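Local atomic coordinates of leucine aminopeptidase A1, chloroplastic (Solanum lycopersicum, PDB entry 5D8N), a protein that catalyses the removal of N-terminal amino acids from peptides as a homohexameric metalloaminopeptidase that binds two magnesium ions per subunit, and also acts as a chaperone. Residues K35-V39 with V40-G44; P197-E200 with R201-Y205; T521-E524 with W525-N529. The protein carries 1 engineered substitution. All blocks are in the same frame, centred on the assembly; numbering follows the deposited sequence.

Contact 1: K35-V39 with V40-G44; sequences KDTAV and VQWQG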
loop_
_atom_site.group_PDB
_atom_site.type_symbol
_atom_site.label_atom_id
_atom_site.label_comp_id
_atom_site.label_asym_id
_atom_site.label_seq_id
_atom_site.Cartn_x
_atom_site.Cartn_y
_atom_site.Cartn_z
ATOM N N LYS A 35 -36.108 40.176 -26.760
ATOM C CA LYS A 35 -37.344 40.974 -26.835
ATOM C C LYS A 35 -37.094 42.365 -26.283
ATOM O O LYS A 35 -36.249 42.539 -25.406
ATOM C CB LYS A 35 -38.505 40.371 -26.031
ATOM C CG LYS A 35 -38.760 38.889 -26.207
ATOM C CD LYS A 35 -39.292 38.574 -27.590
ATOM C CE LYS A 35 -39.676 37.109 -27.705
ATOM N NZ LYS A 35 -39.960 36.741 -29.121
ATOM N N ASP A 36 -37.904 43.323 -26.729
ATOM C CA ASP A 36 -37.803 44.712 -26.258
ATOM C C ASP A 36 -38.823 45.008 -25.155
ATOM O O ASP A 36 -38.913 46.133 -24.674
ATOM C CB ASP A 36 -37.917 45.733 -27.410
ATOM C CG ASP A 36 -39.222 45.624 -28.190
ATOM O OD1 ASP A 36 -40.191 44.985 -27.718
ATOM O OD2 ASP A 36 -39.278 46.215 -29.294
ATOM N N THR A 37 -39.546 43.974 -24.731
ATOM C CA THR A 37 -40.492 44.070 -23.631
ATOM C C THR A 37 -39.828 44.634 -22.384
ATOM O O THR A 37 -38.772 44.177 -21.959
ATOM C CB THR A 37 -41.042 42.687 -23.242
ATOM O OG1 THR A 37 -41.491 41.987 -24.401
ATOM C CG2 THR A 37 -42.170 42.807 -22.211
ATOM N N ALA A 38 -40.455 45.641 -21.797
ATOM C CA ALA A 38 -40.006 46.165 -20.524
ATOM C C ALA A 38 -40.026 45.032 -19.495
ATOM O O ALA A 38 -40.996 44.285 -19.385
ATOM C CB ALA A 38 -40.903 47.312 -20.085
ATOM N N VAL A 39 -39.010 45.019 -18.647
ATOM C CA VAL A 39 -38.889 43.946 -17.683
ATOM C C VAL A 39 -40.055 43.912 -16.706
ATOM O O VAL A 39 -40.630 42.849 -16.478
ATOM C CB VAL A 39 -37.566 44.029 -16.912
ATOM C CG1 VAL A 39 -37.526 42.944 -15.853
ATOM C CG2 VAL A 39 -36.393 43.863 -17.865
ATOM N N VAL A 40 -40.503 45.079 -16.257
ATOM C CA VAL A 40 -41.615 45.143 -15.303
ATOM C C VAL A 40 -42.943 44.744 -15.920
ATOM O O VAL A 40 -43.884 44.417 -15.196
ATOM C CB VAL A 40 -41.796 46.518 -14.640
ATOM C CG1 VAL A 40 -40.561 46.870 -13.833
ATOM C CG2 VAL A 40 -42.071 47.596 -15.677
ATOM N N GLN A 41 -42.998 44.710 -17.249
ATOM C CA GLN A 41 -44.229 44.338 -17.924
ATOM C C GLN A 41 -44.212 42.916 -18.435
ATOM O O GLN A 41 -45.231 42.455 -18.935
ATOM C CB GLN A 41 -44.568 45.319 -19.051
ATOM C CG GLN A 41 -45.083 46.652 -18.510
ATOM C CD GLN A 41 -44.867 47.823 -19.450
ATOM O OE1 GLN A 41 -44.166 48.793 -19.136
ATOM N NE2 GLN A 41 -45.522 47.762 -20.599
ATOM N N TRP A 42 -43.102 42.196 -18.274
ATOM C CA TRP A 42 -43.000 40.850 -18.820
ATOM C C TRP A 42 -43.840 39.894 -17.981
ATOM O O TRP A 42 -43.886 40.028 -16.773
ATOM C CB TRP A 42 -41.540 40.378 -18.878
ATOM C CG TRP A 42 -41.378 39.008 -19.461
ATOM C CD1 TRP A 42 -41.324 38.662 -20.788
ATOM C CD2 TRP A 42 -41.412 37.782 -18.730
ATOM N NE1 TRP A 42 -41.297 37.289 -20.913
ATOM C CE2 TRP A 42 -41.310 36.734 -19.659
ATOM C CE3 TRP A 42 -41.418 37.477 -17.366
ATOM C CZ2 TRP A 42 -41.262 35.404 -19.266
ATOM C CZ3 TRP A 42 -41.447 36.167 -16.982
ATOM C CH2 TRP A 42 -41.363 35.142 -17.925
ATOM N N GLN A 43 -44.541 38.978 -18.643
ATOM C CA GLN A 43 -45.405 38.014 -17.977
ATOM C C GLN A 43 -45.081 36.567 -18.392
ATOM O O GLN A 43 -44.827 36.249 -19.555
ATOM C CB GLN A 43 -46.891 38.360 -18.191
ATOM C CG GLN A 43 -47.583 39.110 -17.040
ATOM C CD GLN A 43 -47.761 38.305 -15.749
ATOM O OE1 GLN A 43 -47.797 37.066 -15.754
ATOM N NE2 GLN A 43 -47.930 39.017 -14.635
ATOM N N GLY A 44 -44.936 35.714 -17.384
ATOM C CA GLY A 44 -44.613 34.305 -17.590
ATOM C C GLY A 44 -44.267 33.679 -16.252
ATOM O O GLY A 44 -44.545 34.268 -15.210
#

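Contact 2: P197-E200 with R201-Y205; sequences PEIE and RKIKY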
loop_
_atom_site.group_PDB
_atom_site.type_symbol
_atom_site.label_atom_id
_atom_site.label_comp_id
_atom_site.label_asym_id
_atom_site.label_seq_id
_atom_site.Cartn_x
_atom_site.Cartn_y
_atom_site.Cartn_z
ATOM N N PRO A 197 -31.655 41.565 -35.847
ATOM C CA PRO A 197 -30.915 40.510 -36.527
ATOM C C PRO A 197 -29.587 40.117 -35.875
ATOM O O PRO A 197 -29.220 38.945 -35.906
ATOM C CB PRO A 197 -30.680 41.094 -37.929
ATOM C CG PRO A 197 -31.849 42.005 -38.148
ATOM C CD PRO A 197 -32.158 42.584 -36.790
ATOM N N GLU A 198 -28.811 41.098 -35.431
ATOM C CA GLU A 198 -27.463 40.835 -34.940
ATOM C C GLU A 198 -27.504 40.000 -33.649
ATOM O O GLU A 198 -26.712 39.072 -33.488
ATOM C CB GLU A 198 -26.693 42.137 -34.718
ATOM C CG GLU A 198 -25.190 41.944 -34.581
ATOM C CD GLU A 198 -24.403 43.237 -34.388
ATOM O OE1 GLU A 198 -24.944 44.342 -34.633
ATOM O OE2 GLU A 198 -23.206 43.144 -34.030
ATOM N N ILE A 199 -28.325 40.417 -32.686
ATOM C CA ILE A 199 -28.386 39.732 -31.399
ATOM C C ILE A 199 -28.986 38.346 -31.580
ATOM O O ILE A 199 -28.445 37.377 -31.059
ATOM C CB ILE A 199 -29.160 40.534 -30.335
ATOM C CG1 ILE A 199 -28.961 39.878 -28.962
ATOM C CG2 ILE A 199 -30.636 40.645 -30.682
ATOM C CD1 ILE A 199 -29.432 40.717 -27.797
ATOM N N GLU A 200 -29.869 38.210 -32.559
ATOM C CA GLU A 200 -30.398 36.905 -32.918
ATOM C C GLU A 200 -29.385 35.969 -33.578
ATOM O O GLU A 200 -29.386 34.763 -33.279
ATOM C CB GLU A 200 -31.656 37.016 -33.777
ATOM C CG GLU A 200 -32.841 37.644 -33.050
ATOM C CD GLU A 200 -33.330 36.877 -31.822
ATOM O OE1 GLU A 200 -33.213 35.626 -31.761
ATOM O OE2 GLU A 200 -34.096 37.497 -31.048
ATOM N N ARG A 201 -28.501 36.514 -34.413
ATOM C CA ARG A 201 -27.397 35.738 -34.979
ATOM C C ARG A 201 -26.475 35.214 -33.875
ATOM O O ARG A 201 -25.954 34.098 -33.955
ATOM C CB ARG A 201 -26.572 36.532 -36.003
ATOM C CG ARG A 201 -27.253 36.651 -37.365
ATOM C CD ARG A 201 -26.315 37.156 -38.466
ATOM N NE ARG A 201 -25.829 38.519 -38.231
ATOM C CZ ARG A 201 -26.490 39.624 -38.577
ATOM N NH1 ARG A 201 -27.701 39.538 -39.122
ATOM N NH2 ARG A 201 -25.976 40.811 -38.293
ATOM N N LYS A 202 -26.206 36.054 -32.890
ATOM C CA LYS A 202 -25.285 35.675 -31.838
ATOM C C LYS A 202 -25.895 34.588 -30.946
ATOM O O LYS A 202 -25.215 33.652 -30.523
ATOM C CB LYS A 202 -24.928 36.900 -31.007
ATOM C CG LYS A 202 -23.695 36.688 -30.135
ATOM C CD LYS A 202 -22.387 36.753 -30.911
ATOM C CE LYS A 202 -21.222 36.309 -30.031
ATOM N NZ LYS A 202 -19.913 36.321 -30.748
ATOM N N ILE A 203 -27.191 34.691 -30.699
ATOM C CA ILE A 203 -27.903 33.697 -29.935
ATOM C C ILE A 203 -27.867 32.376 -30.693
ATOM O O ILE A 203 -27.699 31.325 -30.080
ATOM C CB ILE A 203 -29.346 34.136 -29.615
ATOM C CG1 ILE A 203 -29.333 35.251 -28.565
ATOM C CG2 ILE A 203 -30.211 32.976 -29.141
ATOM C CD1 ILE A 203 -30.662 35.965 -28.436
ATOM N N LYS A 204 -28.061 32.435 -32.003
ATOM C CA LYS A 204 -28.074 31.252 -32.835
ATOM C C LYS A 204 -26.689 30.568 -32.793
ATOM O O LYS A 204 -26.583 29.330 -32.786
ATOM C CB LYS A 204 -28.455 31.653 -34.255
ATOM C CG LYS A 204 -29.056 30.543 -35.085
ATOM C CD LYS A 204 -30.479 30.192 -34.695
ATOM C CE LYS A 204 -31.226 29.604 -35.883
ATOM N NZ LYS A 204 -30.504 28.495 -36.581
ATOM N N TYR A 205 -25.637 31.371 -32.886
ATOM C CA TYR A 205 -24.275 30.870 -32.779
ATOM C C TYR A 205 -24.139 30.093 -31.474
ATOM O O TYR A 205 -23.637 28.968 -31.480
ATOM C CB TYR A 205 -23.256 32.017 -32.843
ATOM C CG TYR A 205 -21.837 31.676 -32.394
ATOM C CD1 TYR A 205 -20.956 30.969 -33.208
ATOM C CD2 TYR A 205 -21.339 32.168 -31.208
ATOM C CE1 TYR A 205 -19.681 30.623 -32.772
ATOM C CE2 TYR A 205 -20.042 31.900 -30.804
ATOM C CZ TYR A 205 -19.233 31.094 -31.567
ATOM O OH TYR A 205 -17.940 30.829 -31.147
#

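Contact 3: T521-E524 with W525-N529; sequences TLVE and WVLRN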
loop_
_atom_site.group_PDB
_atom_site.type_symbol
_atom_site.label_atom_id
_atom_site.label_comp_id
_atom_site.label_asym_id
_atom_site.label_seq_id
_atom_site.Cartn_x
_atom_site.Cartn_y
_atom_site.Cartn_z
ATOM N N THR A 521 -14.066 26.217 -26.793
ATOM C CA THR A 521 -12.743 26.758 -27.066
ATOM C C THR A 521 -12.261 26.384 -28.482
ATOM O O THR A 521 -11.722 27.227 -29.223
ATOM C CB THR A 521 -11.722 26.318 -25.999
ATOM O OG1 THR A 521 -12.133 26.797 -24.712
ATOM C CG2 THR A 521 -10.337 26.839 -26.291
ATOM N N LEU A 522 -12.460 25.129 -28.869
ATOM C CA LEU A 522 -12.059 24.717 -30.198
ATOM C C LEU A 522 -12.797 25.485 -31.298
ATOM O O LEU A 522 -12.216 25.851 -32.325
ATOM C CB LEU A 522 -12.252 23.217 -30.394
ATOM C CG LEU A 522 -11.375 22.314 -29.507
ATOM C CD1 LEU A 522 -11.694 20.852 -29.765
ATOM C CD2 LEU A 522 -9.894 22.595 -29.628
ATOM N N VAL A 523 -14.094 25.667 -31.109
ATOM C CA VAL A 523 -14.881 26.424 -32.064
ATOM C C VAL A 523 -14.328 27.845 -32.177
ATOM O O VAL A 523 -14.165 28.360 -33.301
ATOM C CB VAL A 523 -16.380 26.439 -31.717
ATOM C CG1 VAL A 523 -17.131 27.470 -32.561
ATOM C CG2 VAL A 523 -16.960 25.049 -31.911
ATOM N N GLU A 524 -14.113 28.494 -31.034
ATOM C CA GLU A 524 -13.560 29.849 -31.063
ATOM C C GLU A 524 -12.229 29.850 -31.784
ATOM O O GLU A 524 -11.918 30.779 -32.525
ATOM C CB GLU A 524 -13.386 30.443 -29.668
ATOM C CG GLU A 524 -14.697 30.874 -29.019
ATOM C CD GLU A 524 -15.373 32.061 -29.712
ATOM O OE1 GLU A 524 -14.668 32.886 -30.337
ATOM O OE2 GLU A 524 -16.595 32.223 -29.503
ATOM N N TRP A 525 -11.392 28.855 -31.518
ATOM C CA TRP A 525 -10.076 28.832 -32.133
ATOM C C TRP A 525 -10.181 28.707 -33.656
ATOM O O TRP A 525 -9.458 29.356 -34.403
ATOM C CB TRP A 525 -9.251 27.667 -31.575
ATOM C CG TRP A 525 -7.903 27.518 -32.221
ATOM C CD1 TRP A 525 -6.828 28.350 -32.074
ATOM C CD2 TRP A 525 -7.515 26.526 -33.168
ATOM N NE1 TRP A 525 -5.745 27.833 -32.739
ATOM C CE2 TRP A 525 -6.156 26.752 -33.468
ATOM C CE3 TRP A 525 -8.133 25.375 -33.669
ATOM C CZ2 TRP A 525 -5.416 25.890 -34.272
ATOM C CZ3 TRP A 525 -7.410 24.531 -34.504
ATOM C CH2 TRP A 525 -6.051 24.780 -34.767
ATOM N N VAL A 526 -11.015 27.790 -34.131
ATOM C CA VAL A 526 -11.232 27.640 -35.577
ATOM C C VAL A 526 -11.700 28.943 -36.211
ATOM O O VAL A 526 -11.186 29.346 -37.255
ATOM C CB VAL A 526 -12.249 26.508 -35.887
ATOM C CG1 VAL A 526 -12.687 26.519 -37.339
ATOM C CG2 VAL A 526 -11.619 25.169 -35.546
ATOM N N LEU A 527 -12.670 29.589 -35.566
ATOM C CA LEU A 527 -13.248 30.821 -36.071
ATOM C C LEU A 527 -12.283 31.996 -36.091
ATOM O O LEU A 527 -12.403 32.874 -36.942
ATOM C CB LEU A 527 -14.444 31.222 -35.228
ATOM C CG LEU A 527 -15.672 30.347 -35.496
ATOM C CD1 LEU A 527 -16.867 30.928 -34.756
ATOM C CD2 LEU A 527 -15.975 30.259 -36.974
ATOM N N ARG A 528 -11.302 31.994 -35.193
ATOM C CA ARG A 528 -10.369 33.108 -35.115
ATOM C C ARG A 528 -9.198 32.852 -36.053
ATOM O O ARG A 528 -8.302 33.664 -36.164
ATOM C CB ARG A 528 -9.888 33.305 -33.679
ATOM C CG ARG A 528 -10.931 34.028 -32.827
ATOM C CD ARG A 528 -10.899 33.728 -31.322
ATOM N NE ARG A 528 -12.177 34.114 -30.711
ATOM C CZ ARG A 528 -12.500 35.353 -30.330
ATOM N NH1 ARG A 528 -11.573 36.308 -30.264
ATOM N NH2 ARG A 528 -13.750 35.636 -29.972
ATOM N N ASN A 529 -9.148 31.674 -36.656
ATOM C CA ASN A 529 -8.201 31.446 -37.739
ATOM C C ASN A 529 -8.767 31.895 -39.080
ATOM O O ASN A 529 -8.560 31.254 -40.113
ATOM C CB ASN A 529 -7.879 29.966 -37.841
ATOM C CG ASN A 529 -6.659 29.603 -37.037
ATOM O OD1 ASN A 529 -5.537 29.714 -37.513
ATOM N ND2 ASN A 529 -6.878 29.141 -35.821
ATOM O OXT ASN A 529 -9.572 32.827 -39.106
#

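Contact 1: K35-V39 with V40-G44
Thr-37 sets its methyl CG2 against the Trp-42 side chain at the edge of the indole, near the ring plane and 4.0 Å from Trp-42 CA. The Thr-37 rotamer puts OG1 beside the backbone N and leaves CG2 facing the tryptophan. Next to it, Ala-38 CB meets the amide end of Gln-41, whose extended chain brings OE1 to 3.7 Å from that methyl. A 3-10 turn brings these side chains together: Gln-41 N donates to Ala-38 O at 3.0 Å and Trp-42 N to Val-39 O at 3.1 Å, the latter the straighter bond at 164°. Trp-42 CG is anti to the backbone N (chi1 -179°), and the indole leaves the turn to reach strands 139-144 and 187-191. Gly-44 N lies 3.5 Å above one face of the Trp-42 ring, offset toward its rim. Val-39 and Val-40 both touch Leu-68 of helix 67-75, and Val-39 also meets Leu-191 and Ala-143. Backbone bonds thus hold the turn in the loop between strands 31-35 and 46-52 of the N-terminal domain, while the tryptophan supplies an apolar surface against Ala-141 and Leu-191 and a single polar tie, NE1 to Asp-189, that fixes it to strand 187-191.

Contact 2: P197-E200 with R201-Y205
Pro-197 O receives the backbone N-H of Arg-201 at 2.9 Å, and the same carbonyl oxygen sits 3.6 Å above the plane of the Arg-201 guanidinium. The arginine folds back over the turn it springs from: CG stands beside its own backbone N (chi1 -77°) and a bend at chi3 (-64°) returns the flat group toward the helix start. Arg-201 NH1 then lies 3.6 Å from Pro-197 CB, while Arg-201 NH2 comes to 3.7 Å from Glu-198 CA. The Glu-198 carboxylate is almost parallel to the guanidinium, the planes 9° apart, yet Glu-198 OE1 and Arg-201 NH2 remain 5.2 Å apart, so any attraction acts through space without a salt bridge. These residues form the first turns of helix 197-221, which follows strand 187-191 and, as in other M17 aminopeptidases, runs from the N-terminal toward the catalytic domain. Regular i to i+4 bonds continue from Lys-202, Ile-203 and Lys-204. On the buried side, Ile-199 CG1 and Ile-203 CD1 meet at 4.3 Å, and both isoleucines pack on Ala-34 of strand 31-35. Glu-200 OE2 accepts the Ala-34 N-H. Lys-202 turns instead to helix 152-170, where it touches Ile-156, Asn-157 and Ser-160.

Contact 3: T521-E524 with W525-N529
Glu-524 OE1 takes two N-H groups from Arg-528, NE at 2.8 Å and NH2 at 2.9 Å, in a salt bridge between residues one helical turn apart. The oxygen lies in the guanidinium plane at its edge, but the carboxylate is turned 47° from that plane; NE arrives on the anti side of OE1, whereas NH2 approaches from above the carboxylate plane. A bend at chi2 (-67°) swings the carboxylate toward the arginine, and the extended chain of Arg-528 brings its CD to 3.3 Å from Glu-524 O. The other oxygen, OE2, is bonded to Tyr-205 OH of helix 197-221. Side by side and pointing the same way, Val-523 and Leu-527 meet at 4.1 Å (CG1 to CD1), and both also rest on Tyr-205. On another side of the helix, Trp-525 fits against strands 293-305 and 406-411. Asn-529 closes the chain end: its ND2 donates to Trp-525 O at 3.0 Å and lies 3.4 Å above one face of the indole, while OD1 accepts from Lys-406. Replacing Glu-524 with an alanine would probably leave Arg-528 without its counter-charge and free to turn, and Tyr-205 OH without its hydrogen-bond partner. The two N-H groups of a guanidinium on OE1 would be expected to favour the ionised form of the Glu-524 carboxylate.

Overall arrangement
In chain order, contact 1 lies in the loop between strands 31-35 and 46-52, contact 2 at the start of helix 197-221, and contact 3 on helix 519-527 at the C-terminus. Contacts 1 and 2 share strand 31-35, which leads into contact 1 and packs under contact 2; their centres are 20 Å apart, although their nearest atoms stay about 5 Å from each other. Contacts 2 and 3 touch, with centres 18 Å apart, through Tyr-205, whereas contacts 1 and 3 are 35 Å apart between centres. The series therefore runs from the N-terminal six-stranded sheet, across helix 197-221, to the last helix beside the eight-stranded sheet of the catalytic domain.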